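Local coordinates for GH62 hydrolase (Scytalidium thermophilum, PDB 4PVA), which probably removes arabinofuranosyl side groups from arabinoxylan as a family 62 alpha-L-arabinofuranosidase, contributing to the breakdown of lignocellulose, at residues 218-223 and 240-245; 250-255 and 270-275. All blocks are in the same frame, centred on the assembly; numbering follows the deposited sequence.

Interaction 1: 218-223 and 240-245; sequences YALWEA and LLVEAI
Tyr218, Trp221 and Glu222 are tied to Glu243 and Ile245 by three backbone hydrogen bonds. Ile245 N donates to Tyr218 O (2.9 Å); the same oxygen also receives a CA-H...O contact from Ala244 CA at 3.2 Å. Trp221 N gives its hydrogen to Glu243 O at 3.0 Å, and Glu243 N to Glu222 O at 2.9 Å. Trp221 and Glu222 therefore share Glu243 as their partner: a classic beta bulge at the start of the antiparallel hairpin 222-229/238-245, within one blade of the five-bladed beta-propeller of family GH62. The apolar contacts flank these backbone bonds. Ile245 lays CD1 over one face of the indole, 3.8 Å from the centroid of the five-membered ring of Trp221, a CH-pi contact only 14° off the ring normal. Trp221 holds CG anti to its own N (chi1 -178°), which carries the ring out over Ile245. The same methyl touches Tyr218 CD1 at 3.9 Å, and Tyr218 CD1 itself lies over that same indole face. Leu220 CD1 meets Val242 CG1, a branch that also lies against Glu222 O. Ala223 CB packs against Glu243 OE1 at 3.5 Å. The extended Glu243 chain ends in a carboxylate gripped from outside the hairpin, OE1 by His295 N and OE2 by Ser294 OG and, as a salt bridge, by Arg251 NH1.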
loop_
_atom_site.group_PDB
_atom_site.type_symbol
_atom_site.label_atom_id
_atom_site.label_comp_id
_atom_site.label_asym_id
_atom_site.label_seq_id
_atom_site.Cartn_x
_atom_site.Cartn_y
_atom_site.Cartn_z
ATOM N N TYR A 218 2.999 -16.241 -7.716
ATOM C CA TYR A 218 2.887 -15.898 -6.324
ATOM C C TYR A 218 4.145 -15.324 -5.733
ATOM O O TYR A 218 4.120 -14.789 -4.625
ATOM C CB TYR A 218 2.414 -17.112 -5.504
ATOM C CG TYR A 218 1.121 -17.636 -6.047
ATOM C CD1 TYR A 218 -0.051 -16.922 -5.908
ATOM C CD2 TYR A 218 1.089 -18.826 -6.760
ATOM C CE1 TYR A 218 -1.228 -17.387 -6.464
ATOM C CE2 TYR A 218 -0.094 -19.305 -7.303
ATOM C CZ TYR A 218 -1.234 -18.570 -7.149
ATOM O OH TYR A 218 -2.412 -19.062 -7.709
ATOM N N ALA A 219 5.244 -15.365 -6.475
ATOM C CA ALA A 219 6.471 -14.684 -6.078
ATOM C C ALA A 219 6.407 -13.174 -6.313
ATOM O O ALA A 219 7.224 -12.421 -5.761
ATOM C CB ALA A 219 7.654 -15.269 -6.844
ATOM N N LEU A 220 5.477 -12.696 -7.130
ATOM C CA LEU A 220 5.381 -11.283 -7.468
ATOM C C LEU A 220 3.909 -10.927 -7.495
ATOM O O LEU A 220 3.348 -10.519 -8.519
ATOM C CB LEU A 220 6.047 -10.983 -8.828
ATOM C CG LEU A 220 6.361 -9.517 -9.070
ATOM C CD1 LEU A 220 7.611 -9.116 -8.273
ATOM C CD2 LEU A 220 6.552 -9.243 -10.544
ATOM N N TRP A 221 3.251 -11.125 -6.360
ATOM C CA TRP A 221 1.802 -11.283 -6.329
ATOM C C TRP A 221 1.075 -9.965 -6.419
ATOM O O TRP A 221 0.303 -9.756 -7.366
ATOM C CB TRP A 221 1.424 -12.084 -5.078
ATOM C CG TRP A 221 -0.055 -12.378 -4.921
ATOM C CD1 TRP A 221 -0.841 -12.032 -3.838
ATOM C CD2 TRP A 221 -0.899 -13.040 -5.837
ATOM N NE1 TRP A 221 -2.120 -12.436 -4.052
ATOM C CE2 TRP A 221 -2.198 -13.042 -5.267
ATOM C CE3 TRP A 221 -0.700 -13.622 -7.066
ATOM C CZ2 TRP A 221 -3.309 -13.659 -5.881
ATOM C CZ3 TRP A 221 -1.819 -14.241 -7.700
ATOM C CH2 TRP A 221 -3.094 -14.244 -7.097
ATOM N N GLU A 222 1.274 -9.067 -5.462
ATOM C CA GLU A 222 0.586 -7.788 -5.514
ATOM C C GLU A 222 1.120 -6.900 -4.404
ATOM O O GLU A 222 2.195 -7.124 -3.847
ATOM C CB GLU A 222 -0.935 -7.900 -5.557
ATOM C CG GLU A 222 -1.342 -8.578 -4.285
ATOM C CD GLU A 222 -2.860 -8.753 -4.080
ATOM O OE1 GLU A 222 -3.699 -9.025 -4.947
ATOM O OE2 GLU A 222 -3.214 -8.649 -2.922
ATOM N N ALA A 223 0.414 -5.822 -4.155
ATOM C CA ALA A 223 0.628 -4.951 -2.997
ATOM C C ALA A 223 1.991 -4.282 -3.043
ATOM O O ALA A 223 2.679 -4.131 -2.021
ATOM C CB ALA A 223 0.392 -5.712 -1.698
ATOM N N LEU A 240 11.700 -0.986 -3.463
ATOM C CA LEU A 240 10.488 -1.668 -3.950
ATOM C C LEU A 240 10.162 -2.825 -3.020
ATOM O O LEU A 240 11.028 -3.665 -2.734
ATOM C CB LEU A 240 10.698 -2.217 -5.366
ATOM C CG LEU A 240 9.608 -3.152 -5.897
ATOM C CD1 LEU A 240 8.295 -2.448 -6.098
ATOM C CD2 LEU A 240 10.104 -3.809 -7.185
ATOM N N LEU A 241 8.921 -2.854 -2.548
ATOM C CA LEU A 241 8.365 -3.978 -1.779
ATOM C C LEU A 241 7.260 -4.618 -2.599
ATOM O O LEU A 241 6.457 -3.896 -3.192
ATOM C CB LEU A 241 7.769 -3.502 -0.477
ATOM C CG LEU A 241 8.661 -2.627 0.397
ATOM C CD1 LEU A 241 7.937 -2.257 1.665
ATOM C CD2 LEU A 241 9.994 -3.287 0.698
ATOM N N VAL A 242 7.210 -5.937 -2.649
ATOM C CA VAL A 242 6.111 -6.663 -3.307
ATOM C C VAL A 242 5.753 -7.841 -2.443
ATOM O O VAL A 242 6.619 -8.534 -1.936
ATOM C CB VAL A 242 6.451 -7.130 -4.762
ATOM C CG1 VAL A 242 5.261 -7.854 -5.393
ATOM C CG2 VAL A 242 6.894 -5.974 -5.645
ATOM N N GLU A 243 4.465 -8.092 -2.287
ATOM C CA GLU A 243 4.007 -9.237 -1.526
ATOM C C GLU A 243 4.127 -10.522 -2.328
ATOM O O GLU A 243 3.800 -10.551 -3.517
ATOM C CB GLU A 243 2.561 -9.009 -1.045
ATOM C CG GLU A 243 2.016 -10.021 -0.085
ATOM C CD GLU A 243 0.670 -9.631 0.485
ATOM O OE1 GLU A 243 0.337 -8.425 0.447
ATOM O OE2 GLU A 243 0.008 -10.568 1.037
ATOM N N ALA A 244 4.562 -11.550 -1.635
ATOM C CA ALA A 244 4.636 -12.891 -2.129
ATOM C C ALA A 244 3.872 -13.841 -1.215
ATOM O O ALA A 244 3.652 -13.580 -0.041
ATOM C CB ALA A 244 6.092 -13.347 -2.280
ATOM N N ILE A 245 3.459 -14.973 -1.795
ATOM C CA ILE A 245 2.776 -16.037 -1.028
ATOM C C ILE A 245 3.713 -17.218 -1.000
ATOM O O ILE A 245 4.119 -17.713 -2.057
ATOM C CB ILE A 245 1.431 -16.434 -1.613
ATOM C CG1 ILE A 245 0.577 -15.203 -1.919
ATOM C CG2 ILE A 245 0.712 -17.382 -0.658
ATOM C CD1 ILE A 245 -0.833 -15.498 -2.387
#

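Interaction 2: 250-255 and 270-275; sequences HRYFRS and DTEANP. With PO4 (phosphate ion), chain F.
Arg254 runs alongside Asp270, joining propeller-blade strand 251-258 to the loop that follows strand 266-267. From CB, 4.0 Å from Asp270 CA, its chain passes CG and CD, both lying against Asp270 O. A bend at chi3 (70°) lets NE hydrogen-bond to that oxygen (2.9 Å), which stands 21° out of the guanidinium plane. At the tip, NH2 forms a salt bridge with Asp270 OD2 (2.9 Å), which lies near the guanidinium plane, whereas NH2 meets it from above the carboxylate plane; NH1 bonds to Ala219 O. A leucine in its place would probably leave the Asp270 carboxylate without its positive mate and both carbonyl oxygens without these donors. Two residues earlier, Tyr252 offers one ring face to Glu272: CA sits 3.9 Å from the centroid, a CH-pi contact, and CB lies 3.6 Å from CZ. Pro275 CB touches both Tyr252 CD2 and Phe253 O. Arg251 NH1 donates to phosphate O1 at the guanidinium edge (3.0 Å). The Glu272 carboxylate, nearly parallel to the phenol ring, takes a bond from Gln247 N at OE1. One water links OE1 to Tyr252 OH; another donates to Glu272 OE2 at 3.0 Å while bonded to His250 ND1.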
loop_
_atom_site.group_PDB
_atom_site.type_symbol
_atom_site.label_atom_id
_atom_site.label_comp_id
_atom_site.label_asym_id
_atom_site.label_seq_id
_atom_site.Cartn_x
_atom_site.Cartn_y
_atom_site.Cartn_z
ATOM N N HIS A 250 1.642 -18.481 3.515
ATOM C CA HIS A 250 2.052 -17.358 4.370
ATOM C C HIS A 250 2.515 -16.182 3.494
ATOM O O HIS A 250 3.323 -16.328 2.616
ATOM C CB HIS A 250 3.156 -17.747 5.323
ATOM C CG HIS A 250 2.778 -18.862 6.225
ATOM N ND1 HIS A 250 3.701 -19.635 6.887
ATOM C CD2 HIS A 250 1.564 -19.315 6.602
ATOM C CE1 HIS A 250 3.069 -20.523 7.634
ATOM N NE2 HIS A 250 1.770 -20.384 7.427
ATOM N N ARG A 251 1.935 -15.016 3.784
ATOM C CA ARG A 251 2.278 -13.798 3.029
ATOM C C ARG A 251 3.519 -13.147 3.604
ATOM O O ARG A 251 3.677 -13.061 4.844
ATOM C CB ARG A 251 1.152 -12.784 3.111
ATOM C CG ARG A 251 -0.227 -13.309 2.749
ATOM C CD ARG A 251 -0.295 -13.844 1.342
ATOM N NE ARG A 251 -1.660 -14.231 1.023
ATOM C CZ ARG A 251 -2.658 -13.398 0.746
ATOM N NH1 ARG A 251 -2.448 -12.092 0.617
ATOM N NH2 ARG A 251 -3.869 -13.892 0.535
ATOM N N TYR A 252 4.412 -12.691 2.736
ATOM C CA TYR A 252 5.596 -11.959 3.157
ATOM C C TYR A 252 5.943 -10.938 2.105
ATOM O O TYR A 252 5.443 -11.014 0.980
ATOM C CB TYR A 252 6.767 -12.910 3.400
ATOM C CG TYR A 252 7.287 -13.654 2.202
ATOM C CD1 TYR A 252 6.683 -14.831 1.789
ATOM C CD2 TYR A 252 8.419 -13.215 1.520
ATOM C CE1 TYR A 252 7.172 -15.540 0.690
ATOM C CE2 TYR A 252 8.906 -13.929 0.438
ATOM C CZ TYR A 252 8.287 -15.080 0.059
ATOM O OH TYR A 252 8.823 -15.765 -1.032
ATOM N N PHE A 253 6.814 -9.994 2.434
ATOM C CA PHE A 253 7.275 -8.992 1.489
ATOM C C PHE A 253 8.697 -9.250 1.038
ATOM O O PHE A 253 9.589 -9.448 1.870
ATOM C CB PHE A 253 7.154 -7.586 2.081
ATOM C CG PHE A 253 5.756 -7.054 1.956
ATOM C CD1 PHE A 253 4.775 -7.336 2.910
ATOM C CD2 PHE A 253 5.393 -6.355 0.831
ATOM C CE1 PHE A 253 3.466 -6.898 2.704
ATOM C CE2 PHE A 253 4.082 -5.917 0.647
ATOM C CZ PHE A 253 3.113 -6.217 1.569
ATOM N N ARG A 254 8.874 -9.245 -0.275
ATOM C CA ARG A 254 10.170 -9.207 -0.940
ATOM C C ARG A 254 10.544 -7.757 -1.165
ATOM O O ARG A 254 9.691 -6.877 -1.235
ATOM C CB ARG A 254 10.068 -9.935 -2.273
ATOM C CG ARG A 254 9.735 -11.419 -2.171
ATOM C CD ARG A 254 9.614 -12.081 -3.535
ATOM N NE ARG A 254 10.874 -12.192 -4.220
ATOM C CZ ARG A 254 11.007 -12.292 -5.528
ATOM N NH1 ARG A 254 9.969 -12.256 -6.327
ATOM N NH2 ARG A 254 12.209 -12.370 -6.061
ATOM N N SER A 255 11.847 -7.517 -1.270
ATOM C CA SER A 255 12.377 -6.189 -1.502
ATOM C C SER A 255 13.466 -6.177 -2.548
ATOM O O SER A 255 14.230 -7.150 -2.703
ATOM C CB SER A 255 12.886 -5.567 -0.217
ATOM O OG SER A 255 13.914 -6.370 0.413
ATOM N N ASP A 270 14.806 -10.836 -0.494
ATOM C CA ASP A 270 13.716 -11.237 -1.376
ATOM C C ASP A 270 13.333 -12.719 -1.303
ATOM O O ASP A 270 12.739 -13.231 -2.250
ATOM C CB ASP A 270 14.017 -10.866 -2.831
ATOM C CG ASP A 270 14.883 -11.903 -3.499
ATOM O OD1 ASP A 270 15.713 -12.493 -2.764
ATOM O OD2 ASP A 270 14.752 -12.089 -4.709
ATOM N N THR A 271 13.642 -13.382 -0.197
ATOM C CA THR A 271 13.289 -14.789 -0.025
ATOM C C THR A 271 12.383 -14.964 1.178
ATOM O O THR A 271 12.305 -14.114 2.052
ATOM C CB THR A 271 14.553 -15.693 0.128
ATOM O OG1 THR A 271 15.110 -15.466 1.423
ATOM C CG2 THR A 271 15.572 -15.440 -0.916
ATOM N N GLU A 272 11.697 -16.098 1.258
ATOM C CA GLU A 272 10.842 -16.347 2.385
ATOM C C GLU A 272 11.681 -16.485 3.651
ATOM O O GLU A 272 11.271 -16.049 4.741
ATOM C CB GLU A 272 9.948 -17.562 2.156
ATOM C CG GLU A 272 8.879 -17.636 3.237
ATOM C CD GLU A 272 7.741 -18.575 2.933
ATOM O OE1 GLU A 272 7.862 -19.441 2.032
ATOM O OE2 GLU A 272 6.698 -18.408 3.620
ATOM N N ALA A 273 12.846 -17.118 3.548
ATOM C CA ALA A 273 13.728 -17.266 4.696
ATOM C C ALA A 273 14.365 -15.977 5.137
ATOM O O ALA A 273 14.710 -15.828 6.305
ATOM C CB ALA A 273 14.810 -18.307 4.396
ATOM N N ASN A 274 14.524 -15.045 4.187
ATOM C CA ASN A 274 15.101 -13.720 4.500
ATOM C C ASN A 274 14.365 -12.669 3.696
ATOM O O ASN A 274 14.807 -12.184 2.646
ATOM C CB ASN A 274 16.607 -13.597 4.309
ATOM C CG ASN A 274 17.147 -12.303 4.882
ATOM O OD1 ASN A 274 16.860 -11.980 6.048
ATOM N ND2 ASN A 274 17.922 -11.572 4.094
ATOM N N PRO A 275 13.185 -12.345 4.206
ATOM C CA PRO A 275 12.296 -11.415 3.532
ATOM C C PRO A 275 12.573 -10.004 4.002
ATOM O O PRO A 275 13.297 -9.780 4.975
ATOM C CB PRO A 275 10.935 -11.868 4.059
ATOM C CG PRO A 275 11.208 -12.214 5.504
ATOM C CD PRO A 275 12.563 -12.901 5.434
HETATM P P PO4 F . -5.404 -8.921 -0.378
HETATM O O1 PO4 F . -4.139 -9.672 0.099
HETATM O O2 PO4 F . -5.346 -8.818 -1.918
HETATM O O3 PO4 F . -6.587 -9.796 -0.030
HETATM O O4 PO4 F . -5.449 -7.609 0.248
HETATM O O HOH W 1 6.564 -19.113 6.572
HETATM O O HOH W 2 8.265 -18.424 -0.970
#

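In the fold
From the N terminus, the chain first reaches 218-223, enters strand 222-229 and returns along 238-245, where interaction 1 closes the hairpin. A short turn leads into strand 251-258, which lies antiparallel beside 238-245; the chain then passes 266-267 and continues into the loop 270-275, which closes interaction 2 against 250-255. The contacts are in series, neither nested nor crossed, with centres about 9 Å apart. A probable hydrogen bond from Ala244 N to Tyr252 O and packing of Phe253 on Ala223 and Val242 join them within one blade. At the start of strand 251-258, Arg251 meets a phosphate, probably from the crystallisation liquor, to which Lys46, His295, Gln320 and Tyr330 also bond.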